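Local structure of dihydrodipicolinate synthase (Bacillus anthracis, 1XKY) at residues T18-P23 and A217-G222; L99-T104 and A134-L139. The protein probably catalyses the condensation of pyruvate with aspartate semialdehyde, an early step of bacterial lysine biosynthesis. One frame throughout, in Å; residues are numbered along the deposited sequence.

Contact 1: residues T18-P23 and A217-G222; sequences TAMVTP and ASHVIG
The imidazole of His219 lies against the end of the first barrel strand and the residues that follow it: the methyl CG2 of Thr18 sits over one face of the ring, while Ala19 O, Met20 CA and Val21 N gather at the edge, near its plane. The methyl is a CH-pi partner, with Thr18 CG2 4.0 Å from the centroid of the His219 ring and displaced toward the rim. Its place follows from the Thr18 torsion (chi1 -64°), which turns CG2 anti to the backbone N and leaves OG1 beside that nitrogen. At the ring edge, NE2 of His219 donates to Ala19 O over 3.1 Å, an almost straight bond (176° at the hydrogen) whose acceptor lies in the ring plane, although the donor stands well above the plane of the Ala19 carbonyl. Ala19 is the centre of an inverse gamma turn, so the ring grips the chain just where it bends. Beyond this bond, His219 CE1 packs 3.3 Å from Val21 N, and both methyls of Val21 approach the same carbon, CG2 at 3.9 Å. Alongside, the hydroxyls of Thr18 and Ser218 meet, OG1 to OG 2.8 Å. Thr18 OG1 also bonds to Thr47 OG1, so this buried hydroxyl has two hydroxyl partners.

Every touching residue is buried. Backbone bonding of Ala19 with Ser215 and of Thr18 with Ala49 and Val51 sets strand 16-19 between strands 212-215 and 49-52, the seam at which first and last strands close the barrel. Met20 and Val21 rest on helix 32-44, and helix 261-269 touches both Val21 and His219. Together they surround the place where the first turn of helix 218-234 meets the carboxyl end of strand 16-19.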
loop_
_atom_site.group_PDB
_atom_site.type_symbol
_atom_site.label_atom_id
_atom_site.label_comp_id
_atom_site.label_asym_id
_atom_site.label_seq_id
_atom_site.Cartn_x
_atom_site.Cartn_y
_atom_site.Cartn_z
ATOM N N THR A 18 7.667 10.723 -26.916
ATOM C CA THR A 18 8.639 11.109 -25.922
ATOM C C THR A 18 8.108 12.266 -25.101
ATOM O O THR A 18 7.651 13.282 -25.656
ATOM C CB THR A 18 10.005 11.459 -26.553
ATOM O OG1 THR A 18 10.542 10.287 -27.174
ATOM C CG2 THR A 18 10.982 11.962 -25.502
ATOM N N ALA A 19 8.146 12.064 -23.781
ATOM C CA ALA A 19 7.802 13.070 -22.783
ATOM C C ALA A 19 8.990 13.997 -22.600
ATOM O O ALA A 19 9.822 13.802 -21.713
ATOM C CB ALA A 19 7.437 12.405 -21.455
ATOM N N MET A 20 9.050 15.019 -23.442
ATOM C CA MET A 20 10.252 15.825 -23.589
ATOM C C MET A 20 10.513 16.742 -22.403
ATOM O O MET A 20 9.614 17.433 -21.932
ATOM C CB MET A 20 10.157 16.672 -24.858
ATOM C CG MET A 20 11.470 17.227 -25.308
ATOM S SD MET A 20 11.295 18.269 -26.757
ATOM C CE MET A 20 10.368 19.643 -26.101
ATOM N N VAL A 21 11.762 16.760 -21.947
ATOM C CA VAL A 21 12.216 17.745 -20.975
ATOM C C VAL A 21 12.170 19.158 -21.565
ATOM O O VAL A 21 12.189 19.348 -22.783
ATOM C CB VAL A 21 13.657 17.432 -20.436
ATOM C CG1 VAL A 21 13.689 16.068 -19.774
ATOM C CG2 VAL A 21 14.717 17.526 -21.553
ATOM N N THR A 22 12.089 20.150 -20.688
ATOM C CA THR A 22 12.138 21.551 -21.104
ATOM C C THR A 22 13.521 22.124 -20.770
ATOM O O THR A 22 13.834 22.345 -19.589
ATOM C CB THR A 22 11.039 22.381 -20.415
ATOM O OG1 THR A 22 9.754 21.806 -20.689
ATOM C CG2 THR A 22 11.058 23.822 -20.923
ATOM N N PRO A 23 14.374 22.319 -21.795
ATOM C CA PRO A 23 15.688 22.911 -21.536
ATOM C C PRO A 23 15.621 24.311 -20.920
ATOM O O PRO A 23 14.838 25.153 -21.375
ATOM C CB PRO A 23 16.338 22.966 -22.931
ATOM C CG PRO A 23 15.626 21.935 -23.724
ATOM C CD PRO A 23 14.220 21.940 -23.215
ATOM N N ALA A 217 13.043 7.348 -21.113
ATOM C CA ALA A 217 14.324 6.727 -21.504
ATOM C C ALA A 217 14.735 6.968 -22.955
ATOM O O ALA A 217 15.921 6.937 -23.281
ATOM C CB ALA A 217 14.288 5.231 -21.228
ATOM N N SER A 218 13.748 7.185 -23.817
ATOM C CA SER A 218 13.979 7.525 -25.219
ATOM C C SER A 218 14.874 8.756 -25.422
ATOM O O SER A 218 15.424 8.932 -26.497
ATOM C CB SER A 218 12.637 7.763 -25.907
ATOM O OG SER A 218 11.954 8.811 -25.252
ATOM N N HIS A 219 14.997 9.615 -24.406
ATOM C CA HIS A 219 15.983 10.702 -24.434
ATOM C C HIS A 219 17.427 10.200 -24.586
ATOM O O HIS A 219 18.260 10.912 -25.136
ATOM C CB HIS A 219 15.925 11.551 -23.162
ATOM C CG HIS A 219 14.715 12.425 -23.050
ATOM N ND1 HIS A 219 14.689 13.716 -23.527
ATOM C CD2 HIS A 219 13.516 12.223 -22.450
ATOM C CE1 HIS A 219 13.516 14.259 -23.257
ATOM N NE2 HIS A 219 12.786 13.375 -22.601
ATOM N N VAL A 220 17.725 9.007 -24.068
ATOM C CA VAL A 220 19.086 8.468 -24.092
ATOM C C VAL A 220 19.256 7.137 -24.827
ATOM O O VAL A 220 20.341 6.859 -25.333
ATOM C CB VAL A 220 19.699 8.342 -22.664
ATOM C CG1 VAL A 220 19.938 9.728 -22.073
ATOM C CG2 VAL A 220 18.818 7.485 -21.737
ATOM N N ILE A 221 18.208 6.318 -24.892
ATOM C CA ILE A 221 18.312 5.028 -25.582
ATOM C C ILE A 221 17.161 4.801 -26.564
ATOM O O ILE A 221 16.679 3.689 -26.717
ATOM C CB ILE A 221 18.423 3.851 -24.580
ATOM C CG1 ILE A 221 17.297 3.916 -23.540
ATOM C CG2 ILE A 221 19.806 3.857 -23.905
ATOM C CD1 ILE A 221 17.034 2.587 -22.824
ATOM N N GLY A 222 16.753 5.862 -27.253
ATOM C CA GLY A 222 15.691 5.777 -28.245
ATOM C C GLY A 222 15.983 4.782 -29.356
ATOM O O GLY A 222 15.090 4.046 -29.769
#

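Contact 2: residues L99-T104 and A134-L139; sequences LTKKAT and AESTPL
Thr104 and Leu139, which touch through their side chains, have CA atoms 7.2 Å apart, and the closest backbone approach is that of Lys101 and Thr137, CA to CA 6.7 Å, as the chain beyond helix 123-135 runs past the later turns of helix 93-105. At the centre two threonine hydroxyls meet: OG1 of Thr137 donates to OG1 of Thr104 over 2.8 Å. The Thr104 hydroxyl in turn gives its own proton to Thr100 O, 2.9 Å from OG1, one turn back in the helix; this carbonyl also takes the Thr104 backbone N-H, the two donors arriving from opposite faces of its plane. A water donates to Thr104 OG1 as well, and to Ser136 O, so three bonds grip the Thr104 oxygen and one of them is relayed to the facing chain. Thr137 OG1, held anti to its backbone N (chi1 -171°), accepts from Leu139 N at 3.2 Å in an ST turn, which fixes the hydroxyl that reaches across.

Carbon atoms pack round these bonds. Thr100 CG2 rests on Thr137 CB at 3.7 Å, the two side chains crossing at about a right angle, while the Thr100 hydroxyl turns to Ser96 and Thr88. Leu139 CD1 comes within 3.5 Å of Thr104 OG1, and Lys101 lays its CE against Ser136 O, 3.4 Å away, at the more exposed border.

Such packing belongs to the outer helical layer of a TIM barrel: helix 93-105 packs there against the turn that leads from helix 123-135 into strand 141-145, at the amino-terminal end of the strands.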
loop_
_atom_site.group_PDB
_atom_site.type_symbol
_atom_site.label_atom_id
_atom_site.label_comp_id
_atom_site.label_asym_id
_atom_site.label_seq_id
_atom_site.Cartn_x
_atom_site.Cartn_y
_atom_site.Cartn_z
ATOM N N LEU A 99 -6.117 26.857 -21.377
ATOM C CA LEU A 99 -4.799 26.494 -21.916
ATOM C C LEU A 99 -4.928 25.610 -23.159
ATOM O O LEU A 99 -4.109 25.679 -24.072
ATOM C CB LEU A 99 -3.945 25.806 -20.847
ATOM C CG LEU A 99 -2.484 25.503 -21.185
ATOM C CD1 LEU A 99 -1.720 26.778 -21.576
ATOM C CD2 LEU A 99 -1.823 24.830 -20.018
ATOM N N THR A 100 -5.971 24.789 -23.194
ATOM C CA THR A 100 -6.229 23.920 -24.336
ATOM C C THR A 100 -6.528 24.760 -25.586
ATOM O O THR A 100 -6.013 24.456 -26.670
ATOM C CB THR A 100 -7.342 22.902 -24.015
ATOM O OG1 THR A 100 -6.880 22.011 -22.982
ATOM C CG2 THR A 100 -7.725 22.084 -25.235
ATOM N N LYS A 101 -7.321 25.823 -25.417
ATOM C CA LYS A 101 -7.603 26.782 -26.498
ATOM C C LYS A 101 -6.322 27.422 -26.992
ATOM O O LYS A 101 -6.087 27.496 -28.186
ATOM C CB LYS A 101 -8.540 27.908 -26.040
ATOM C CG LYS A 101 -9.881 27.480 -25.460
ATOM C CD LYS A 101 -10.950 27.261 -26.507
ATOM C CE LYS A 101 -12.282 26.884 -25.865
ATOM N NZ LYS A 101 -12.796 27.940 -24.948
ATOM N N LYS A 102 -5.506 27.902 -26.058
ATOM C CA LYS A 102 -4.248 28.549 -26.398
ATOM C C LYS A 102 -3.296 27.617 -27.153
ATOM O O LYS A 102 -2.706 28.017 -28.157
ATOM C CB LYS A 102 -3.583 29.127 -25.146
ATOM C CG LYS A 102 -4.264 30.390 -24.630
ATOM C CD LYS A 102 -4.002 30.606 -23.159
ATOM C CE LYS A 102 -4.237 32.042 -22.738
ATOM N NZ LYS A 102 -5.532 32.568 -23.262
ATOM N N ALA A 103 -3.157 26.380 -26.686
ATOM C CA ALA A 103 -2.368 25.376 -27.408
ATOM C C ALA A 103 -2.927 25.126 -28.814
ATOM O O ALA A 103 -2.169 25.042 -29.780
ATOM C CB ALA A 103 -2.301 24.074 -26.627
ATOM N N THR A 104 -4.250 25.024 -28.927
ATOM C CA THR A 104 -4.885 24.797 -30.225
ATOM C C THR A 104 -4.551 25.944 -31.189
ATOM O O THR A 104 -4.250 25.713 -32.365
ATOM C CB THR A 104 -6.421 24.659 -30.085
ATOM O OG1 THR A 104 -6.729 23.521 -29.276
ATOM C CG2 THR A 104 -7.100 24.502 -31.444
ATOM N N ALA A 134 -12.339 18.202 -23.655
ATOM C CA ALA A 134 -12.388 17.623 -25.005
ATOM C C ALA A 134 -13.383 18.364 -25.911
ATOM O O ALA A 134 -13.087 18.629 -27.076
ATOM C CB ALA A 134 -12.738 16.142 -24.931
ATOM N N GLU A 135 -14.553 18.688 -25.357
ATOM C CA GLU A 135 -15.592 19.462 -26.062
ATOM C C GLU A 135 -15.133 20.845 -26.514
ATOM O O GLU A 135 -15.685 21.413 -27.451
ATOM C CB GLU A 135 -16.819 19.643 -25.167
ATOM C CG GLU A 135 -17.766 18.479 -25.210
ATOM C CD GLU A 135 -18.920 18.590 -24.233
ATOM O OE1 GLU A 135 -18.923 19.517 -23.387
ATOM O OE2 GLU A 135 -19.827 17.729 -24.313
ATOM N N SER A 136 -14.139 21.386 -25.821
ATOM C CA SER A 136 -13.672 22.736 -26.050
ATOM C C SER A 136 -12.674 22.828 -27.205
ATOM O O SER A 136 -12.305 23.921 -27.608
ATOM C CB SER A 136 -13.042 23.278 -24.758
ATOM O OG SER A 136 -11.713 22.822 -24.606
ATOM N N THR A 137 -12.229 21.685 -27.727
ATOM C CA THR A 137 -11.214 21.675 -28.783
ATOM C C THR A 137 -11.547 20.673 -29.881
ATOM O O THR A 137 -12.082 19.603 -29.604
ATOM C CB THR A 137 -9.789 21.365 -28.218
ATOM O OG1 THR A 137 -8.809 21.573 -29.239
ATOM C CG2 THR A 137 -9.678 19.934 -27.702
ATOM N N PRO A 138 -11.222 21.015 -31.140
ATOM C CA PRO A 138 -11.355 20.044 -32.221
ATOM C C PRO A 138 -10.208 19.032 -32.251
ATOM O O PRO A 138 -10.278 18.027 -32.963
ATOM C CB PRO A 138 -11.319 20.926 -33.469
ATOM C CG PRO A 138 -10.452 22.060 -33.072
ATOM C CD PRO A 138 -10.745 22.319 -31.638
ATOM N N LEU A 139 -9.167 19.294 -31.469
ATOM C CA LEU A 139 -7.971 18.456 -31.468
ATOM C C LEU A 139 -8.187 17.113 -30.790
ATOM O O LEU A 139 -9.001 16.999 -29.873
ATOM C CB LEU A 139 -6.818 19.181 -30.770
ATOM C CG LEU A 139 -6.202 20.375 -31.503
ATOM C CD1 LEU A 139 -4.994 20.858 -30.725
ATOM C CD2 LEU A 139 -5.816 20.010 -32.919
HETATM O O HOH W 1 -9.226 24.409 -27.831
#

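In the fold
Both contacts belong to one eight-stranded parallel barrel, with centres 25 Å apart and nearest atoms about 12 Å apart, so they do not touch. Along the chain contact 2 is nested inside contact 1: 18-23 comes first, then 99-104 and 134-139, and finally 217-222. Contact 1 spans the fold, joining the end of the first strand to the start of the helix that follows the last, at the carboxyl ends of the strands, the end where TIM barrels place their active sites. Contact 2 is local and peripheral, between neighbouring beta-alpha units at the other strand ends. One thus lies at the seam where the ring closes, the other in its outer wall.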